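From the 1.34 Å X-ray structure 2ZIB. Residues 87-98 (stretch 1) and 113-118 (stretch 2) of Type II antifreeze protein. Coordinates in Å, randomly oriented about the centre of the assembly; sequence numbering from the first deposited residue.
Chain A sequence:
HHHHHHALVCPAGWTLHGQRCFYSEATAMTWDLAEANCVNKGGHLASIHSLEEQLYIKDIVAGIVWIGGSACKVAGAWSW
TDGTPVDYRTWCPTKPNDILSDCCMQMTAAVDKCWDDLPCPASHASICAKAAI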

# COMPACT_ATOMS: atom_id res chain seq x y z
N ASP A 87 -6.51 -7.80 8.00
CA ASP A 87 -6.74 -9.24 8.16
C ASP A 87 -5.55 -10.07 7.67
O ASP A 87 -5.58 -11.29 7.66
N TYR A 88 -4.47 -9.40 7.31
CA TYR A 88 -3.22 -10.00 6.89
C TYR A 88 -2.09 -9.04 7.28
O TYR A 88 -2.21 -7.81 7.10
N ARG A 89 -1.00 -9.60 7.76
CA ARG A 89 0.21 -8.81 8.03
C ARG A 89 1.44 -9.57 7.62
O ARG A 89 1.53 -10.78 7.77
N THR A 90 2.43 -8.83 7.12
CA THR A 90 3.74 -9.44 6.85
C THR A 90 4.85 -8.43 7.20
O THR A 90 5.68 -8.03 6.37
N TRP A 91 4.85 -8.04 8.47
CA TRP A 91 5.87 -7.16 9.00
C TRP A 91 7.26 -7.83 8.94
O TRP A 91 7.40 -9.06 9.13
N CYS A 92 8.28 -7.03 8.68
CA CYS A 92 9.67 -7.51 8.81
C CYS A 92 9.94 -7.97 10.25
O CYS A 92 9.25 -7.56 11.18
N PRO A 93 10.98 -8.78 10.46
CA PRO A 93 11.31 -9.21 11.82
C PRO A 93 11.46 -8.03 12.75
O PRO A 93 12.10 -7.05 12.41
N THR A 94 10.90 -8.20 13.95
CA THR A 94 10.89 -7.22 15.05
C THR A 94 10.03 -5.99 14.81
O THR A 94 9.99 -5.09 15.64
N LYS A 95 9.37 -5.93 13.66
CA LYS A 95 8.48 -4.79 13.36
C LYS A 95 7.03 -5.19 13.54
O LYS A 95 6.71 -6.39 13.52
N PRO A 96 6.11 -4.25 13.72
CA PRO A 96 6.35 -2.80 13.72
C PRO A 96 6.93 -2.28 15.03
O PRO A 96 6.73 -2.90 16.06
N ASN A 97 7.62 -1.15 15.01
CA ASN A 97 8.07 -0.56 16.30
C ASN A 97 6.92 0.14 17.03
O ASN A 97 7.00 0.26 18.26
N ASP A 98 5.86 0.54 16.30
CA ASP A 98 4.69 1.16 16.94
C ASP A 98 5.07 2.41 17.75
O ASP A 98 4.48 2.70 18.81
N LYS A 113 9.79 -7.76 0.40
CA LYS A 113 8.93 -6.56 0.58
C LYS A 113 8.20 -6.58 1.92
O LYS A 113 7.12 -6.01 2.06
N CYS A 114 8.83 -7.18 2.93
CA CYS A 114 8.22 -7.16 4.24
C CYS A 114 7.97 -5.73 4.70
O CYS A 114 8.69 -4.77 4.31
N TRP A 115 6.96 -5.56 5.56
CA TRP A 115 6.51 -4.21 5.92
C TRP A 115 7.27 -3.62 7.11
O TRP A 115 7.72 -4.34 8.00
N ASP A 116 7.37 -2.29 7.14
CA ASP A 116 7.96 -1.59 8.26
C ASP A 116 7.24 -0.26 8.41
O ASP A 116 6.65 0.24 7.44
N ASP A 117 7.33 0.30 9.62
CA ASP A 117 6.70 1.59 9.91
C ASP A 117 7.76 2.66 10.01
O ASP A 117 8.70 2.56 10.81
N LEU A 118 7.65 3.64 9.13
CA LEU A 118 8.67 4.68 8.93
C LEU A 118 8.03 6.06 9.15
O LEU A 118 6.79 6.18 9.15

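Side-chain packing between residues 87-98, which form no regular helix or strand, and the strand 115-118 with its preceding loop. The two backbones are joined by a single bridge, Trp 91 with Trp 115: Trp 115 N donates to Thr 90 O (2.9 Å) and Cys 92 N to Trp 115 O (2.8 Å), both nearly straight. Beside it, Cys 92 (m), its CB sideways, and Cys 114 (p), its CB toward the first stretch, close a disulfide, SG to SG 2.1 Å, chi3 94°.

The main bump is the indole of Trp 115 (m, chi2 -11°), which lies along the backbone of residues 88-90. Thr 90 (t) sets its CG2 over one face, 3.6 Å from the centroid of the five-membered ring, a CH-pi contact; the backbone of Arg 89 covers the six-membered ring, with Arg 89 CA 3.6 Å from Trp 115 CZ3. At the rim of the indole, Tyr 88 O meets Trp 115 CH2 at 3.4 Å, and the Tyr 88 ring (t) adds an oblique contact, its CD2 4.0 Å from the same CH2.

Trp 91 (m, chi2 109°) starts with its CB pointing away, yet its ring swings back over the strand. The edge of Trp 115 faces this ring, planes at 81°, while Trp 91 CE3 rests 3.6 Å from Trp 115 CB and Trp 91 CZ3 3.7 Å from Asp 116 C.

Asp 117 (p) points toward the first stretch and plugs the bend after Pro 96, whose preceding peptide is cis. Its carboxylate takes two backbone hydrogen bonds: Asn 97 N to Asp 117 OD1 and Asp 98 N to Asp 117 OD2, each 2.9 Å.

Lys 95 (m, m, t, t) lays CD 3.2 Å from Asp 116 OD1; water 1 links their ends, 2.6 Å from Lys 95 NZ and 2.7 Å from Asp 116 OD2.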

# COMPACT_ATOMS: atom_id res chain seq x y z
CB ASP A 87 -8.04 -9.66 7.46
CG ASP A 87 -8.07 -9.33 5.97
OD1 ASP A 87 -7.14 -8.67 5.46
OD2 ASP A 87 -9.04 -9.69 5.22
CB TYR A 88 -3.22 -10.21 5.38
CG TYR A 88 -1.91 -10.65 4.82
CD1 TYR A 88 -1.44 -11.97 5.01
CD2 TYR A 88 -1.10 -9.74 4.12
CE1 TYR A 88 -0.22 -12.36 4.49
CE2 TYR A 88 0.13 -10.14 3.60
CZ TYR A 88 0.56 -11.45 3.80
OH TYR A 88 1.79 -11.83 3.28
CB ARG A 89 0.32 -8.50 9.54
CG ARG A 89 -0.88 -7.72 10.08
CD ARG A 89 -1.06 -7.84 11.59
NE ARG A 89 -1.65 -9.11 11.99
CZ ARG A 89 -1.69 -9.54 13.25
NH1 ARG A 89 -1.18 -8.79 14.23
NH2 ARG A 89 -2.25 -10.71 13.55
CB THR A 90 3.80 -10.03 5.42
OG1 THR A 90 5.04 -10.71 5.24
CG2 THR A 90 3.61 -8.99 4.29
CB TRP A 91 5.58 -6.82 10.45
CG TRP A 91 4.32 -6.02 10.64
CD1 TRP A 91 3.14 -6.46 11.20
CD2 TRP A 91 4.15 -4.62 10.35
NE1 TRP A 91 2.24 -5.42 11.23
CE2 TRP A 91 2.84 -4.27 10.75
CE3 TRP A 91 4.99 -3.62 9.83
CZ2 TRP A 91 2.32 -2.97 10.61
CZ3 TRP A 91 4.48 -2.32 9.69
CH2 TRP A 91 3.14 -2.02 10.07
CB CYS A 92 10.63 -6.37 8.49
SG CYS A 92 10.45 -5.71 6.82
CB PRO A 93 12.67 -9.94 11.65
CG PRO A 93 12.66 -10.41 10.26
CD PRO A 93 11.91 -9.34 9.45
CB THR A 94 12.32 -6.78 15.49
OG1 THR A 94 12.81 -5.78 14.59
CG2 THR A 94 13.32 -7.93 15.42
CB LYS A 95 8.79 -4.35 11.88
CG LYS A 95 10.27 -4.12 11.61
CD LYS A 95 10.88 -3.12 12.56
CE LYS A 95 12.36 -3.07 12.27
NZ LYS A 95 13.06 -2.00 13.08
CB PRO A 96 4.92 -2.25 13.49
CG PRO A 96 3.99 -3.26 14.17
CD PRO A 96 4.69 -4.59 13.91
CB ASN A 97 9.25 0.41 16.18
CG ASN A 97 10.53 -0.28 16.08
OD1 ASN A 97 11.11 -0.77 17.09
ND2 ASN A 97 11.02 -0.36 14.86
CB ASP A 98 3.91 0.14 17.78
CG ASP A 98 3.19 -0.85 16.94
OD1 ASP A 98 2.99 -0.61 15.70
OD2 ASP A 98 2.71 -1.88 17.47
CB LYS A 113 7.95 -6.46 -0.61
CG LYS A 113 8.65 -6.14 -1.89
CD LYS A 113 8.74 -4.61 -2.06
CE LYS A 113 9.95 -4.16 -2.93
NZ LYS A 113 11.28 -4.46 -2.22
CB CYS A 114 9.06 -7.96 5.26
SG CYS A 114 10.74 -7.34 5.58
CB TRP A 115 5.03 -4.23 6.30
CG TRP A 115 4.13 -4.84 5.27
CD1 TRP A 115 4.39 -5.20 3.96
CD2 TRP A 115 2.78 -5.22 5.51
NE1 TRP A 115 3.26 -5.74 3.37
CE2 TRP A 115 2.27 -5.78 4.31
CE3 TRP A 115 1.94 -5.14 6.65
CZ2 TRP A 115 0.94 -6.26 4.20
CZ3 TRP A 115 0.60 -5.61 6.53
CH2 TRP A 115 0.13 -6.17 5.31
CB ASP A 116 9.47 -1.42 8.04
CG ASP A 116 10.25 -1.05 9.28
OD1 ASP A 116 9.72 -1.00 10.40
OD2 ASP A 116 11.48 -0.86 9.13
CB ASP A 117 5.78 1.48 11.17
CG ASP A 117 6.41 0.90 12.43
OD1 ASP A 117 7.40 0.14 12.44
OD2 ASP A 117 5.80 1.15 13.50
CB LEU A 118 9.19 4.63 7.48
CG LEU A 118 10.34 3.67 7.20
CD1 LEU A 118 11.63 4.12 7.82
CD2 LEU A 118 10.09 2.19 7.57
O HOH W 1 12.89 -0.12 11.29